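Local coordinates for FBP protein (Leishmania major, PDB 5OEZ) that catalyses the gluconeogenic hydrolysis of the 1-phosphate of fructose 1,6-bisphosphate to give fructose 6-phosphate, as an allosterically inhibited homotetramer, at the interface of chains A and B and the interface of chains A and C. Sequence-based numbering; all coordinates share one arbitrary frame. Chains: chain A/B/C, FBP protein.

Contact 1: the interface of chains A and B. Residues chain A 46-47, 129-131, 173-176; chain B 43, 46-47, 129, 173-176.
Two copies of the same amide clamp, related by the two-fold axis, pin the loops of chains A and B to each other in this part of the interface. The carboxamide of A:Asn129, its CG anti to the backbone N (chi1 -160°), lies along the backbone of B:Ala176 and grips both of its polar atoms. A:Asn129 OD1 takes the N-H of B:Ala176 N on a lone pair at 2.9 Å, in a nearly straight bond (166° at H). A:Asn129 ND2 donates to B:Ala176 O at 2.6 Å; that oxygen lies in the plane of the amide, whereas the donor stands above the carbonyl plane. Paired bonds of this sort fix the flip of the amide, and B:Asn129 treats A:Ala176 alike. Beside the clamp, B:Ser175 CB turns towards the CG2 branch of A:Ile46 at 3.6 Å, and its OG makes a weak bond to A:Asn129 OD1.

At the arginine pair symmetry is looser. A:Arg47 and B:Arg47 meet tip to tip with guanidinium planes 18° apart and stacked. Poorly ordered A:Arg47, bent at chi2, sends A:Arg47 NH2 back to A:Ser175 O at 3.1 Å. B:Arg47 bends again at chi3, and B:Arg47 NH2 forms a salt bridge with B:Glu43 OE2 at 3.5 Å, which may soften the like-charge repulsion.

The arginines close helix 27-47, the Gly-Ser-Ala segment links strands 167-173 and 177-182, and A:Asn129 directly follows 3-10 helix 123-128.

Contact 2: the interface of chains A and C. Residues chain A 11, 40, 195-198; chain C 37, 40-41, 196-198.
In chain A the backbone leaves A:Ile196, passes through a glycine at positive phi (A:Gly197, phi 53°) and becomes extended at A:Glu198, a turn that chain C repeats and that presents carbonyl oxygens to the neighbouring subunit, while A:Gly197 CA and C:Gly197 CA face each other at 3.8 Å.

Each lysine plugs its terminal amine, NZ, into the opposite turn. C:Lys40 starts with CG anti to the carbonyl carbon, runs extended through chi2 and bends at chi3 (-66°), which brings CD and CE alongside A:Ile196 O and NZ to its tip. C:Lys40 NZ donates to A:Ile196 O at 3.0 Å, within the carbonyl plane. C:Lys40 NZ also donates to C:Gly197 O of its own chain at 2.9 Å, approaching this second carbonyl from above its plane. A salt bridge adds to the grip: C:Lys40 NZ lies 2.9 Å from A:Glu198 OE2, the two side chains crossing at about a right angle and the nitrogen meeting the carboxylate from above its plane. A:Glu198 OE2 also accepts from the hydroxyl C:Thr37 OG1 at 3.1 Å, so this one carboxylate oxygen is shared by both the lysine and the threonine. The bend of A:Glu198 at chi2 turns the carboxylate so that OE2 meets them.

By symmetry A:Lys40 reaches C:Ile196 O and C:Glu198 OE2. A:Lys40 NZ and C:Lys40 NZ are consequently 4.5 Å apart, a proximity that the surrounding carbonyls and carboxylates would be expected to offset if both amines are charged. To one side, A:Ile196 CG2, beside the backbone N, packs over the helix backbone at C:Val41 CA, 3.9 Å away.

C:Thr37, C:Lys40 and C:Val41 belong to helix 27-47, against which the other chain sets the turn linking strands 187-193 and 198-203.

Contact 1: the interface of chains A and B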
ATOM      1  N   ILE A  46      -4.289   9.177   9.297  1.00 51.18           N
ATOM      2  CA  ILE A  46      -5.102   8.354  10.176  1.00 52.56           C
ATOM      3  C   ILE A  46      -4.585   6.901  10.205  1.00 55.53           C
ATOM      4  O   ILE A  46      -4.472   6.328  11.290  1.00 60.74           O
ATOM      5  CB  ILE A  46      -6.596   8.405   9.793  1.00 50.27           C
ATOM      6  CG1 ILE A  46      -7.153   9.809  10.036  1.00 51.21           C
ATOM      7  CG2 ILE A  46      -7.406   7.421  10.627  1.00 53.07           C
ATOM      8  CD1 ILE A  46      -8.491  10.066   9.383  1.00 49.23           C
ATOM      9  N   ARG A  47      -4.283   6.316   9.040  1.00 54.21           N
ATOM     10  CA  ARG A  47      -3.785   4.922   8.966  1.00 64.45           C
ATOM     11  C   ARG A  47      -2.581   4.680   9.896  1.00 63.49           C
ATOM     12  O   ARG A  47      -2.495   3.630  10.530  1.00 65.46           O
ATOM     13  CB  ARG A  47      -3.424   4.498   7.508  1.00 79.93           C
ATOM     14  CG  ARG A  47      -4.571   3.969   6.682  1.00 82.69           C
ATOM     15  CD  ARG A  47      -4.758   2.463   6.625  1.00 88.63           C
ATOM     16  NE  ARG A  47      -5.933   2.285   5.785  1.00120.14           N
ATOM     17  CZ  ARG A  47      -7.119   1.736   6.084  1.00105.58           C
ATOM     18  NH1 ARG A  47      -7.380   1.144   7.246  1.00 99.01           N
ATOM     19  NH2 ARG A  47      -8.065   1.744   5.148  1.00109.48           N
ATOM     20  N   ASN A 129      -9.627   3.770  17.509  1.00 49.67           N
ATOM     21  CA  ASN A 129      -9.772   3.192  16.165  1.00 50.01           C
ATOM     22  C   ASN A 129     -11.213   3.096  15.661  1.00 43.08           C
ATOM     23  O   ASN A 129     -11.585   2.157  14.966  1.00 63.50           O
ATOM     24  CB  ASN A 129      -9.104   1.799  16.135  1.00 56.24           C
ATOM     25  CG  ASN A 129      -8.769   1.331  14.730  1.00 57.99           C
ATOM     26  OD1 ASN A 129      -8.811   2.107  13.770  1.00 63.26           O
ATOM     27  ND2 ASN A 129      -8.428   0.046  14.603  1.00 55.87           N
ATOM     28  N   VAL A 130     -12.036   4.047  16.042  1.00 44.93           N
ATOM     29  CA  VAL A 130     -13.409   4.124  15.562  1.00 50.53           C
ATOM     30  C   VAL A 130     -13.497   5.129  14.401  1.00 45.57           C
ATOM     31  O   VAL A 130     -12.684   6.032  14.322  1.00 45.33           O
ATOM     32  CB  VAL A 130     -14.313   4.541  16.741  1.00 54.33           C
ATOM     33  CG1 VAL A 130     -15.774   4.510  16.339  1.00 62.44           C
ATOM     34  CG2 VAL A 130     -14.076   3.618  17.928  1.00 53.29           C
ATOM     35  N   SER A 131     -14.461   4.944  13.495  1.00 51.45           N
ATOM     36  CA  SER A 131     -14.755   5.869  12.395  1.00 50.51           C
ATOM     37  C   SER A 131     -14.567   7.343  12.750  1.00 48.96           C
ATOM     38  O   SER A 131     -15.010   7.806  13.803  1.00 46.46           O
ATOM     39  CB  SER A 131     -16.244   5.747  11.991  1.00 65.46           C
ATOM     40  OG  SER A 131     -16.553   4.565  11.276  1.00 59.26           O
ATOM     41  N   TYR A 173     -13.608   7.635   7.161  1.00 40.54           N
ATOM     42  CA  TYR A 173     -12.346   6.944   7.305  1.00 40.69           C
ATOM     43  C   TYR A 173     -12.594   5.786   8.267  1.00 40.20           C
ATOM     44  O   TYR A 173     -12.575   5.948   9.483  1.00 52.37           O
ATOM     45  CB  TYR A 173     -11.285   7.896   7.841  1.00 41.16           C
ATOM     46  CG  TYR A 173     -11.186   9.205   7.078  1.00 40.20           C
ATOM     47  CD1 TYR A 173     -10.454   9.302   5.915  1.00 45.39           C
ATOM     48  CD2 TYR A 173     -11.833  10.352   7.536  1.00 43.27           C
ATOM     49  CE1 TYR A 173     -10.351  10.507   5.225  1.00 39.48           C
ATOM     50  CE2 TYR A 173     -11.751  11.553   6.853  1.00 42.25           C
ATOM     51  CZ  TYR A 173     -11.007  11.628   5.693  1.00 40.27           C
ATOM     52  OH  TYR A 173     -10.899  12.831   5.033  1.00 40.95           O
ATOM     53  N   GLY A 174     -12.836   4.609   7.706  1.00 43.85           N
ATOM     54  CA  GLY A 174     -12.909   3.344   8.471  1.00 46.37           C
ATOM     55  C   GLY A 174     -11.987   2.313   7.850  1.00 43.13           C
ATOM     56  O   GLY A 174     -10.946   2.672   7.290  1.00 58.65           O
ATOM     57  N   SER A 175     -12.393   1.043   7.879  1.00 54.43           N
ATOM     58  CA  SER A 175     -11.598  -0.041   7.252  1.00 54.27           C
ATOM     59  C   SER A 175     -11.504   0.146   5.746  1.00 61.33           C
ATOM     60  O   SER A 175     -10.505  -0.217   5.147  1.00 80.78           O
ATOM     61  CB  SER A 175     -12.132  -1.434   7.608  1.00 61.93           C
ATOM     62  OG  SER A 175     -13.551  -1.462   7.673  1.00 65.36           O
ATOM     63  N   ALA A 176     -12.543   0.721   5.150  1.00 55.73           N
ATOM     64  CA  ALA A 176     -12.452   1.321   3.831  1.00 49.98           C
ATOM     65  C   ALA A 176     -12.611   2.824   3.988  1.00 49.69           C
ATOM     66  O   ALA A 176     -13.029   3.305   5.044  1.00 50.00           O
ATOM     67  CB  ALA A 176     -13.532   0.779   2.930  1.00 47.18           C
TER
ATOM     68  N   GLU B  43      -7.708  -8.592   6.721  1.00 49.19           N
ATOM     69  CA  GLU B  43      -7.631  -7.154   6.501  1.00 49.86           C
ATOM     70  C   GLU B  43      -7.658  -6.815   5.016  1.00 55.32           C
ATOM     71  O   GLU B  43      -8.387  -5.912   4.618  1.00 52.31           O
ATOM     72  CB  GLU B  43      -6.362  -6.580   7.129  1.00 52.41           C
ATOM     73  CG  GLU B  43      -6.401  -5.093   7.459  1.00 64.00           C
ATOM     74  CD  GLU B  43      -6.179  -4.161   6.278  1.00 76.70           C
ATOM     75  OE1 GLU B  43      -5.535  -4.550   5.279  1.00 97.37           O
ATOM     76  OE2 GLU B  43      -6.658  -3.008   6.370  1.00 95.07           O
ATOM     77  N   ILE B  46     -11.204  -7.212   3.731  1.00 57.42           N
ATOM     78  CA  ILE B  46     -12.052  -6.153   4.245  1.00 54.91           C
ATOM     79  C   ILE B  46     -11.783  -4.827   3.528  1.00 56.33           C
ATOM     80  O   ILE B  46     -12.736  -4.143   3.168  1.00 62.80           O
ATOM     81  CB  ILE B  46     -11.927  -6.001   5.789  1.00 53.84           C
ATOM     82  CG1 ILE B  46     -12.454  -7.259   6.500  1.00 51.45           C
ATOM     83  CG2 ILE B  46     -12.724  -4.796   6.296  1.00 46.55           C
ATOM     84  CD1 ILE B  46     -12.063  -7.359   7.958  1.00 59.34           C
ATOM     85  N   ARG B  47     -10.508  -4.444   3.357  1.00 70.32           N
ATOM     86  CA  ARG B  47     -10.143  -3.165   2.700  0.50 64.29           C
ATOM     87  C   ARG B  47     -10.817  -3.009   1.343  1.00 73.71           C
ATOM     88  O   ARG B  47     -11.266  -1.916   0.987  1.00 74.93           O
ATOM     89  CB  ARG B  47      -8.607  -2.995   2.549  0.50 67.37           C
ATOM     90  CG  ARG B  47      -7.916  -2.394   3.753  0.50 64.86           C
ATOM     91  CD  ARG B  47      -7.734  -0.887   3.727  0.50 64.43           C
ATOM     92  NE  ARG B  47      -6.718  -0.358   2.819  0.50 59.04           N
ATOM     93  CZ  ARG B  47      -5.398  -0.407   3.023  0.50 63.87           C
ATOM     94  NH1 ARG B  47      -4.581   0.138   2.129  0.50 54.07           N
ATOM     95  NH2 ARG B  47      -4.876  -0.998   4.102  0.50 61.02           N
ATOM     96  N   ASN B 129     -19.250   0.075   6.728  1.00 50.22           N
ATOM     97  CA  ASN B 129     -17.887   0.495   7.036  1.00 50.52           C
ATOM     98  C   ASN B 129     -17.603   0.749   8.517  1.00 41.68           C
ATOM     99  O   ASN B 129     -16.845   1.636   8.880  1.00 56.19           O
ATOM    100  CB  ASN B 129     -17.559   1.750   6.209  1.00 55.59           C
ATOM    101  CG  ASN B 129     -16.071   1.990   6.060  1.00 64.30           C
ATOM    102  OD1 ASN B 129     -15.249   1.120   6.370  1.00 65.10           O
ATOM    103  ND2 ASN B 129     -15.714   3.179   5.574  1.00 64.33           N
ATOM    104  N   TYR B 173     -10.352  -4.387  13.015  1.00 41.07           N
ATOM    105  CA  TYR B 173     -10.216  -3.900  11.657  1.00 39.24           C
ATOM    106  C   TYR B 173     -11.022  -2.600  11.535  1.00 42.60           C
ATOM    107  O   TYR B 173     -12.215  -2.629  11.337  1.00 52.07           O
ATOM    108  CB  TYR B 173     -10.708  -4.955  10.662  1.00 38.13           C
ATOM    109  CG  TYR B 173     -10.142  -6.343  10.877  1.00 37.81           C
ATOM    110  CD1 TYR B 173      -8.897  -6.700  10.362  1.00 37.98           C
ATOM    111  CD2 TYR B 173     -10.849  -7.301  11.596  1.00 40.60           C
ATOM    112  CE1 TYR B 173      -8.375  -7.970  10.571  1.00 40.14           C
ATOM    113  CE2 TYR B 173     -10.332  -8.575  11.816  1.00 44.30           C
ATOM    114  CZ  TYR B 173      -9.096  -8.911  11.289  1.00 40.90           C
ATOM    115  OH  TYR B 173      -8.603 -10.181  11.484  1.00 47.99           O
ATOM    116  N   GLY B 174     -10.342  -1.467  11.698  1.00 43.00           N
ATOM    117  CA  GLY B 174     -10.909  -0.132  11.481  1.00 42.37           C
ATOM    118  C   GLY B 174     -10.013   0.669  10.558  1.00 46.77           C
ATOM    119  O   GLY B 174      -9.356   0.097   9.672  1.00 45.09           O
ATOM    120  N   SER B 175      -9.930   1.981  10.784  1.00 61.46           N
ATOM    121  CA  SER B 175      -9.047   2.861   9.967  1.00 59.32           C
ATOM    122  C   SER B 175      -7.588   2.500  10.157  1.00 57.64           C
ATOM    123  O   SER B 175      -6.801   2.632   9.240  1.00 70.43           O
ATOM    124  CB  SER B 175      -9.292   4.352  10.246  1.00 61.46           C
ATOM    125  OG  SER B 175      -9.566   4.594  11.615  1.00 73.06           O
ATOM    126  N   ALA B 176      -7.247   2.006  11.344  1.00 55.75           N
ATOM    127  CA  ALA B 176      -6.034   1.233  11.556  1.00 45.39           C
ATOM    128  C   ALA B 176      -6.422  -0.199  11.883  1.00 47.87           C
ATOM    129  O   ALA B 176      -7.585  -0.486  12.176  1.00 56.85           O
ATOM    130  CB  ALA B 176      -5.243   1.827  12.697  1.00 49.53           C
TER

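Contact 2: the interface of chains A and C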
ATOM      1  N   THR A  11     -13.602   6.285 -12.258  1.00 59.42           N
ATOM      2  CA  THR A  11     -13.140   7.152 -11.170  1.00 58.30           C
ATOM      3  C   THR A  11     -14.124   8.291 -10.867  1.00 55.94           C
ATOM      4  O   THR A  11     -14.945   8.666 -11.705  1.00 55.15           O
ATOM      5  CB  THR A  11     -11.736   7.753 -11.434  1.00 53.15           C
ATOM      6  OG1 THR A  11     -11.797   8.716 -12.491  1.00 54.31           O
ATOM      7  CG2 THR A  11     -10.716   6.640 -11.774  1.00 53.44           C
ATOM      8  N   LYS A  40      -7.308  11.993   0.803  1.00 47.52           N
ATOM      9  CA  LYS A  40      -6.238  10.982   0.758  1.00 44.01           C
ATOM     10  C   LYS A  40      -5.097  11.286   1.707  1.00 42.64           C
ATOM     11  O   LYS A  40      -4.537  10.362   2.315  1.00 44.06           O
ATOM     12  CB  LYS A  40      -5.730  10.802  -0.655  1.00 41.85           C
ATOM     13  CG  LYS A  40      -6.770  10.140  -1.540  1.00 45.15           C
ATOM     14  CD  LYS A  40      -6.281   9.812  -2.932  1.00 49.14           C
ATOM     15  CE  LYS A  40      -5.973  11.051  -3.745  1.00 52.31           C
ATOM     16  NZ  LYS A  40      -5.187  10.638  -4.926  1.00 64.17           N
ATOM     17  N   ASN A 195      -4.552   0.857  -4.078  1.00 65.06           N
ATOM     18  CA  ASN A 195      -3.579   0.471  -5.095  1.00 66.87           C
ATOM     19  C   ASN A 195      -3.368   1.468  -6.236  1.00 61.84           C
ATOM     20  O   ASN A 195      -2.297   1.462  -6.834  1.00 58.27           O
ATOM     21  CB  ASN A 195      -3.937  -0.906  -5.667  1.00 76.49           C
ATOM     22  CG  ASN A 195      -3.922  -2.006  -4.614  1.00 79.23           C
ATOM     23  OD1 ASN A 195      -4.805  -2.846  -4.608  1.00 86.03           O
ATOM     24  ND2 ASN A 195      -2.945  -1.994  -3.718  1.00 76.04           N
ATOM     25  N   ILE A 196      -4.357   2.300  -6.545  1.00 54.89           N
ATOM     26  CA  ILE A 196      -4.193   3.339  -7.582  1.00 56.86           C
ATOM     27  C   ILE A 196      -4.438   4.769  -7.095  1.00 55.71           C
ATOM     28  O   ILE A 196      -4.326   5.699  -7.877  1.00 68.92           O
ATOM     29  CB  ILE A 196      -5.055   3.034  -8.827  1.00 61.96           C
ATOM     30  CG1 ILE A 196      -6.550   2.951  -8.478  1.00 60.08           C
ATOM     31  CG2 ILE A 196      -4.585   1.739  -9.464  1.00 67.90           C
ATOM     32  CD1 ILE A 196      -7.458   2.625  -9.645  1.00 61.11           C
ATOM     33  N   GLY A 197      -4.740   4.947  -5.810  1.00 54.86           N
ATOM     34  CA  GLY A 197      -5.046   6.256  -5.245  1.00 56.07           C
ATOM     35  C   GLY A 197      -6.142   7.010  -5.973  1.00 67.26           C
ATOM     36  O   GLY A 197      -5.976   8.185  -6.303  1.00 67.07           O
ATOM     37  N   GLU A 198      -7.236   6.321  -6.266  1.00 57.29           N
ATOM     38  CA  GLU A 198      -8.371   6.935  -6.931  1.00 57.38           C
ATOM     39  C   GLU A 198      -9.624   6.452  -6.241  1.00 53.81           C
ATOM     40  O   GLU A 198      -9.684   5.320  -5.747  1.00 51.15           O
ATOM     41  CB  GLU A 198      -8.441   6.543  -8.413  1.00 62.11           C
ATOM     42  CG  GLU A 198      -7.283   7.014  -9.279  1.00 68.23           C
ATOM     43  CD  GLU A 198      -7.346   8.485  -9.693  1.00 70.44           C
ATOM     44  OE1 GLU A 198      -8.397   9.130  -9.556  1.00 69.26           O
ATOM     45  OE2 GLU A 198      -6.325   9.003 -10.198  1.00 73.82           O
TER
ATOM     46  N   THR C  37      -3.626   8.968 -14.036  1.00 50.27           N
ATOM     47  CA  THR C  37      -4.485   7.836 -13.703  1.00 53.39           C
ATOM     48  C   THR C  37      -4.069   6.575 -14.450  1.00 54.33           C
ATOM     49  O   THR C  37      -3.999   5.488 -13.843  1.00 48.73           O
ATOM     50  CB  THR C  37      -5.969   8.139 -13.990  1.00 58.45           C
ATOM     51  OG1 THR C  37      -6.355   9.309 -13.268  1.00 59.38           O
ATOM     52  CG2 THR C  37      -6.858   6.987 -13.538  1.00 57.67           C
ATOM     53  N   LYS C  40      -0.857   5.090 -12.994  1.00 54.45           N
ATOM     54  CA  LYS C  40      -1.112   4.401 -11.713  1.00 52.35           C
ATOM     55  C   LYS C  40      -1.784   3.048 -11.892  1.00 50.34           C
ATOM     56  O   LYS C  40      -1.469   2.102 -11.160  1.00 47.09           O
ATOM     57  CB  LYS C  40      -1.929   5.279 -10.771  1.00 47.69           C
ATOM     58  CG  LYS C  40      -1.120   6.471 -10.298  1.00 50.08           C
ATOM     59  CD  LYS C  40      -1.830   7.317  -9.273  1.00 55.54           C
ATOM     60  CE  LYS C  40      -3.060   8.019  -9.837  1.00 51.93           C
ATOM     61  NZ  LYS C  40      -3.858   8.528  -8.696  1.00 56.45           N
ATOM     62  N   VAL C  41      -2.687   2.961 -12.864  1.00 48.22           N
ATOM     63  CA  VAL C  41      -3.354   1.699 -13.175  1.00 52.35           C
ATOM     64  C   VAL C  41      -2.350   0.680 -13.719  1.00 49.12           C
ATOM     65  O   VAL C  41      -2.369  -0.481 -13.327  1.00 56.89           O
ATOM     66  CB  VAL C  41      -4.532   1.908 -14.151  1.00 53.54           C
ATOM     67  CG1 VAL C  41      -5.042   0.576 -14.692  1.00 56.15           C
ATOM     68  CG2 VAL C  41      -5.666   2.637 -13.447  1.00 55.38           C
ATOM     69  N   ILE C 196      -0.489   8.203  -0.871  1.00 65.44           N
ATOM     70  CA  ILE C 196      -1.568   9.141  -1.232  1.00 67.74           C
ATOM     71  C   ILE C 196      -2.009   9.066  -2.696  1.00 63.34           C
ATOM     72  O   ILE C 196      -2.880   9.812  -3.104  1.00 64.11           O
ATOM     73  CB  ILE C 196      -1.216  10.600  -0.829  1.00 68.25           C
ATOM     74  CG1 ILE C 196       0.075  11.085  -1.507  1.00 70.52           C
ATOM     75  CG2 ILE C 196      -1.087  10.690   0.681  1.00 76.63           C
ATOM     76  CD1 ILE C 196       0.499  12.492  -1.136  1.00 71.26           C
ATOM     77  N   GLY C 197      -1.403   8.176  -3.481  1.00 61.48           N
ATOM     78  CA  GLY C 197      -1.670   8.076  -4.918  1.00 63.39           C
ATOM     79  C   GLY C 197      -1.547   9.383  -5.678  1.00 65.71           C
ATOM     80  O   GLY C 197      -2.436   9.740  -6.445  1.00 73.24           O
ATOM     81  N   GLU C 198      -0.460  10.107  -5.436  1.00 60.46           N
ATOM     82  CA  GLU C 198      -0.189  11.355  -6.131  1.00 59.73           C
ATOM     83  C   GLU C 198       1.277  11.368  -6.525  1.00 53.14           C
ATOM     84  O   GLU C 198       2.126  10.822  -5.828  1.00 53.29           O
ATOM     85  CB  GLU C 198      -0.471  12.567  -5.236  1.00 66.61           C
ATOM     86  CG  GLU C 198      -1.919  12.747  -4.796  1.00 80.79           C
ATOM     87  CD  GLU C 198      -2.845  13.354  -5.850  1.00 81.29           C
ATOM     88  OE1 GLU C 198      -2.364  13.890  -6.871  1.00 86.56           O
ATOM     89  OE2 GLU C 198      -4.083  13.293  -5.648  1.00 78.42           O
TER

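Contact 1 and contact 2 have centres about 18 Å apart and both draw on helix 27-47 of chain A. Its C-terminal end, with A:Ile46 and A:Arg47, faces chain B, whereas A:Lys40, about two turns earlier, serves chain C. One helix therefore touches two different subunits of the homotetramer, as does its counterpart in every copy. In both, the helix of one chain meets loops of the other, and in contact 1 the helix ends also meet each other. Because AMP-site residues A:Asp27, A:Phe28 and A:Thr29 begin this same helix, a shift there could plausibly be felt at both interfaces, although the apo structure alone does not show such a movement.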